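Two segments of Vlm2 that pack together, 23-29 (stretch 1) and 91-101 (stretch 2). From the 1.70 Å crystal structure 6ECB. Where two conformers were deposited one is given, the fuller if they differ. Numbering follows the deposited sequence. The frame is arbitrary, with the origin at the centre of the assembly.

Stretch 1, residues 23-29: DPTAKLV
Stretch 2 91-101: QFCSDSAAGVA

Stretch 1 enters as an extended loop and becomes a strand at Lys 27 to Val 29, running on beyond the segment; stretch 2 opens within a helix that began earlier in the chain and covers Gln 91 to Ala 97. The helix is defined by i+4 bonds such as Asp 95 N to Gln 91 O at 3.0 Å and Ser 96 N to Phe 92 O at 3.1 Å. Further on, Val 100 N reaches Ala 97 O at 3.0 Å, and phi/psi at Val 100 is -127/-9. The closest CA pair, Ala 26 CA and Phe 92 CA at 5.5 Å, sets the register. The two segments bury 366 Å² together and form no direct hydrogen bond; water supplies the polar links.

Asp 23, poorly ordered and modelled only to CB, makes no contact. Pro 24 (-70/143, C-gamma endo) points its CB sideways, and Pro 24 CG lies 4.1 Å from Phe 92 CZ. Pro 24 O meets the edge of that ring, near the ring plane, 3.3 Å from Phe 92 CE1. Phe 92 has chi1 -77° (m) and chi2 -60°, which lays the ring beside the Pro 24 to Ala 26 backbone. Thr 25 (-142/153, chi1 p) turns its CB away, so it is the main chain that approaches: Thr 25 CA is 4.2 Å from Phe 92 CD1.

Ala 26 (-73/165) points toward the helix. Ala 26 CB lies 3.7 Å from Phe 92 O, 4.1 Å from Phe 92 CB and 4.0 Å from Ser 96 CB, and so spans one helical turn. Two waters bond to its backbone. Water 1 accepts from Ala 26 N at 3.0 Å and donates to Phe 92 O at 2.8 Å, an oxygen that also accepts from Ser 96 N. Water 2 donates to Ala 26 O at 3.2 Å and is hydrogen-bonded to Ser 96 OG at 2.9 Å.

Lys 27 (-125/128) is directed away, with all four chi angles t. The alternation of the strand then brings Leu 28 (-86/122) back toward stretch 2. Ser 96, chi1 178° (t), places OG 3.7 Å from Leu 28 CB and 3.5 Å from Leu 28 N, but the poor angle rules out a hydrogen bond to that nitrogen. With chi1 -160° (t) and chi2 59° (p), Leu 28 sets CD2 3.7 Å from CG1 of Val 100 (chi1 m), an apolar contact beyond the regular helix. Val 29 (-116/128, chi1 t) continues the strand out of reach.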

ATOM      1  N   ASP A  23       7.740   5.560  22.223  1.00 69.90           N
ATOM      2  CA  ASP A  23       8.926   4.828  21.788  1.00 74.48           C
ATOM      3  C   ASP A  23       8.802   4.362  20.325  1.00 61.60           C
ATOM      4  O   ASP A  23       9.651   4.699  19.499  1.00 61.76           O
ATOM      5  CB  ASP A  23       9.185   3.628  22.708  1.00 67.13           C
ATOM      6  N   PRO A  24       7.759   3.592  19.997  1.00 42.99           N
ATOM      7  CA  PRO A  24       7.674   3.026  18.640  1.00 43.41           C
ATOM      8  C   PRO A  24       7.407   4.096  17.596  1.00 32.42           C
ATOM      9  O   PRO A  24       6.641   5.030  17.822  1.00 33.00           O
ATOM     10  CB  PRO A  24       6.499   2.046  18.740  1.00 47.38           C
ATOM     11  CG  PRO A  24       5.635   2.625  19.797  1.00 57.36           C
ATOM     12  CD  PRO A  24       6.567   3.243  20.794  1.00 47.97           C
ATOM     13  N   THR A  25       8.017   3.930  16.420  1.00 31.68           N
ATOM     14  CA  THR A  25       7.731   4.817  15.302  1.00 28.07           C
ATOM     15  C   THR A  25       7.705   4.022  14.015  1.00 27.76           C
ATOM     16  O   THR A  25       8.362   2.983  13.891  1.00 29.46           O
ATOM     17  CB  THR A  25       8.775   5.941  15.118  1.00 36.74           C
ATOM     18  OG1 THR A  25      10.076   5.354  14.996  1.00 47.41           O
ATOM     19  CG2 THR A  25       8.735   6.904  16.297  1.00 47.26           C
ATOM     20  N   ALA A  26       6.939   4.532  13.064  1.00 24.41           N
ATOM     21  CA  ALA A  26       7.040   4.047  11.706  1.00 23.31           C
ATOM     22  C   ALA A  26       8.331   4.565  11.085  1.00 30.30           C
ATOM     23  O   ALA A  26       8.971   5.487  11.596  1.00 29.62           O
ATOM     24  CB  ALA A  26       5.838   4.480  10.894  1.00 22.02           C
ATOM     25  N   LYS A  27       8.705   3.954   9.967  1.00 24.49           N
ATOM     26  CA  LYS A  27      10.008   4.130   9.345  1.00 26.31           C
ATOM     27  C   LYS A  27       9.769   4.550   7.907  1.00 24.14           C
ATOM     28  O   LYS A  27       9.036   3.876   7.189  1.00 23.35           O
ATOM     29  CB  LYS A  27      10.777   2.810   9.420  1.00 34.95           C
ATOM     30  CG  LYS A  27      12.072   2.714   8.673  1.00 57.71           C
ATOM     31  CD  LYS A  27      12.715   1.331   8.931  1.00 60.58           C
ATOM     32  CE  LYS A  27      13.890   1.057   8.003  1.00 69.71           C
ATOM     33  NZ  LYS A  27      14.621  -0.202   8.349  1.00 74.03           N
ATOM     34  N   LEU A  28      10.388   5.646   7.481  1.00 23.48           N
ATOM     35  CA  LEU A  28      10.306   6.072   6.092  1.00 23.09           C
ATOM     36  C   LEU A  28      11.398   5.362   5.291  1.00 23.90           C
ATOM     37  O   LEU A  28      12.582   5.478   5.626  1.00 26.50           O
ATOM     38  CB  LEU A  28      10.473   7.585   6.050  1.00 29.10           C
ATOM     39  CG  LEU A  28       9.981   8.334   4.836  1.00 29.55           C
ATOM     40  CD1 LEU A  28       8.499   8.107   4.633  1.00 24.87           C
ATOM     41  CD2 LEU A  28      10.285   9.808   5.024  1.00 38.89           C
ATOM     42  N   VAL A  29      11.009   4.621   4.257  1.00 20.76           N
ATOM     43  CA  VAL A  29      11.939   3.830   3.444  1.00 21.93           C
ATOM     44  C   VAL A  29      11.957   4.376   2.019  1.00 23.26           C
ATOM     45  O   VAL A  29      10.905   4.515   1.392  1.00 24.83           O
ATOM     46  CB  VAL A  29      11.532   2.349   3.424  1.00 24.56           C
ATOM     47  CG1 VAL A  29      12.482   1.563   2.534  1.00 39.50           C
ATOM     48  CG2 VAL A  29      11.530   1.792   4.837  1.00 24.68           C
ATOM     49  N   GLN A  91      -1.745   7.770  12.655  1.00 18.29           N
ATOM     50  CA  GLN A  91      -0.868   8.676  13.382  1.00 20.91           C
ATOM     51  C   GLN A  91       0.591   8.330  13.139  1.00 19.97           C
ATOM     52  O   GLN A  91       1.407   9.221  12.858  1.00 20.79           O
ATOM     53  CB  GLN A  91      -1.224   8.640  14.867  1.00 23.06           C
ATOM     54  CG  GLN A  91      -0.389   9.551  15.712  1.00 30.77           C
ATOM     55  CD  GLN A  91      -0.707  11.009  15.448  1.00 38.66           C
ATOM     56  OE1 GLN A  91       0.173  11.804  15.108  1.00 50.88           O
ATOM     57  NE2 GLN A  91      -1.977  11.363  15.598  1.00 31.79           N
ATOM     58  N   PHE A  92       0.951   7.042  13.260  1.00 21.16           N
ATOM     59  CA  PHE A  92       2.325   6.635  12.993  1.00 20.47           C
ATOM     60  C   PHE A  92       2.738   7.076  11.592  1.00 19.42           C
ATOM     61  O   PHE A  92       3.840   7.607  11.387  1.00 21.21           O
ATOM     62  CB  PHE A  92       2.494   5.120  13.089  1.00 19.94           C
ATOM     63  CG  PHE A  92       2.545   4.562  14.491  1.00 24.11           C
ATOM     64  CD1 PHE A  92       3.521   4.962  15.392  1.00 29.02           C
ATOM     65  CD2 PHE A  92       1.666   3.558  14.867  1.00 24.39           C
ATOM     66  CE1 PHE A  92       3.586   4.401  16.666  1.00 34.15           C
ATOM     67  CE2 PHE A  92       1.717   2.994  16.129  1.00 25.35           C
ATOM     68  CZ  PHE A  92       2.677   3.413  17.035  1.00 28.75           C
ATOM     69  N   CYS A  93       1.864   6.840  10.613  1.00 19.95           N
ATOM     70  CA  CYS A  93       2.217   7.082   9.223  1.00 18.11           C
ATOM     71  C   CYS A  93       2.265   8.573   8.914  1.00 19.68           C
ATOM     72  O   CYS A  93       3.122   9.028   8.139  1.00 23.29           O
ATOM     73  CB  CYS A  93       1.226   6.377   8.307  1.00 19.10           C
ATOM     74  SG  CYS A  93       1.379   4.588   8.316  1.00 19.17           S
ATOM     75  N   SER A  94       1.361   9.347   9.515  1.00 20.31           N
ATOM     76  CA  SER A  94       1.390  10.799   9.361  0.50 21.64           C
ATOM     77  C   SER A  94       2.687  11.373   9.900  1.00 21.62           C
ATOM     78  O   SER A  94       3.366  12.172   9.236  1.00 23.00           O
ATOM     79  CB  SER A  94       0.202  11.440  10.093  0.50 27.32           C
ATOM     80  OG  SER A  94      -1.040  10.969   9.620  0.50 28.52           O
ATOM     81  N   ASP A  95       3.049  10.972  11.114  1.00 21.59           N
ATOM     82  CA  ASP A  95       4.268  11.454  11.719  1.00 20.64           C
ATOM     83  C   ASP A  95       5.473  11.133  10.860  1.00 27.89           C
ATOM     84  O   ASP A  95       6.378  11.952  10.741  1.00 25.63           O
ATOM     85  CB  ASP A  95       4.448  10.837  13.097  1.00 25.68           C
ATOM     86  CG  ASP A  95       3.496  11.423  14.134  1.00 33.44           C
ATOM     87  OD1 ASP A  95       2.818  12.441  13.877  1.00 28.53           O
ATOM     88  OD2 ASP A  95       3.447  10.847  15.230  1.00 26.73           O
ATOM     89  N   SER A  96       5.524   9.929  10.289  1.00 20.48           N
ATOM     90  CA  SER A  96       6.651   9.557   9.439  1.00 21.99           C
ATOM     91  C   SER A  96       6.612  10.311   8.104  1.00 19.92           C
ATOM     92  O   SER A  96       7.649  10.787   7.618  1.00 26.98           O
ATOM     93  CB  SER A  96       6.622   8.033   9.227  1.00 27.06           C
ATOM     94  OG  SER A  96       7.657   7.578   8.376  1.00 29.34           O
ATOM     95  N   ALA A  97       5.446  10.403   7.488  1.00 22.48           N
ATOM     96  CA  ALA A  97       5.350  11.062   6.188  1.00 23.73           C
ATOM     97  C   ALA A  97       5.637  12.557   6.309  1.00 23.09           C
ATOM     98  O   ALA A  97       6.138  13.175   5.366  1.00 21.47           O
ATOM     99  CB  ALA A  97       3.966  10.852   5.586  1.00 22.22           C
ATOM    100  N   ALA A  98       5.320  13.147   7.456  1.00 23.00           N
ATOM    101  CA  ALA A  98       5.481  14.586   7.630  1.00 22.28           C
ATOM    102  C   ALA A  98       6.914  15.049   7.415  1.00 27.88           C
ATOM    103  O   ALA A  98       7.127  16.198   7.045  1.00 30.27           O
ATOM    104  CB  ALA A  98       5.002  14.996   9.024  1.00 25.65           C
ATOM    105  N   GLY A  99       7.895  14.169   7.574  1.00 31.81           N
ATOM    106  CA  GLY A  99       9.269  14.552   7.318  1.00 38.40           C
ATOM    107  C   GLY A  99       9.556  14.974   5.889  1.00 27.95           C
ATOM    108  O   GLY A  99      10.480  15.760   5.661  1.00 30.86           O
ATOM    109  N   VAL A 100       8.777  14.482   4.915  1.00 21.36           N
ATOM    110  CA  VAL A 100       9.055  14.779   3.514  1.00 20.26           C
ATOM    111  C   VAL A 100       7.840  15.353   2.793  1.00 22.38           C
ATOM    112  O   VAL A 100       7.972  15.843   1.673  1.00 26.02           O
ATOM    113  CB  VAL A 100       9.572  13.531   2.760  1.00 24.43           C
ATOM    114  CG1 VAL A 100      10.892  13.050   3.377  1.00 26.69           C
ATOM    115  CG2 VAL A 100       8.528  12.420   2.737  1.00 22.72           C
ATOM    116  N   ALA A 101       6.670  15.346   3.423  1.00 19.69           N
ATOM    117  CA  ALA A 101       5.441  15.649   2.703  1.00 20.28           C
ATOM    118  C   ALA A 101       5.225  17.158   2.612  1.00 19.56           C
ATOM    119  O   ALA A 101       5.789  17.936   3.377  1.00 21.49           O
ATOM    120  CB  ALA A 101       4.236  15.014   3.388  1.00 22.49           C
TER
HETATM  121  O   HOH W   1       5.807   7.311  13.306  1.00 23.57           O
HETATM  122  O   HOH W   2       9.957   8.190  10.107  1.00 45.38           O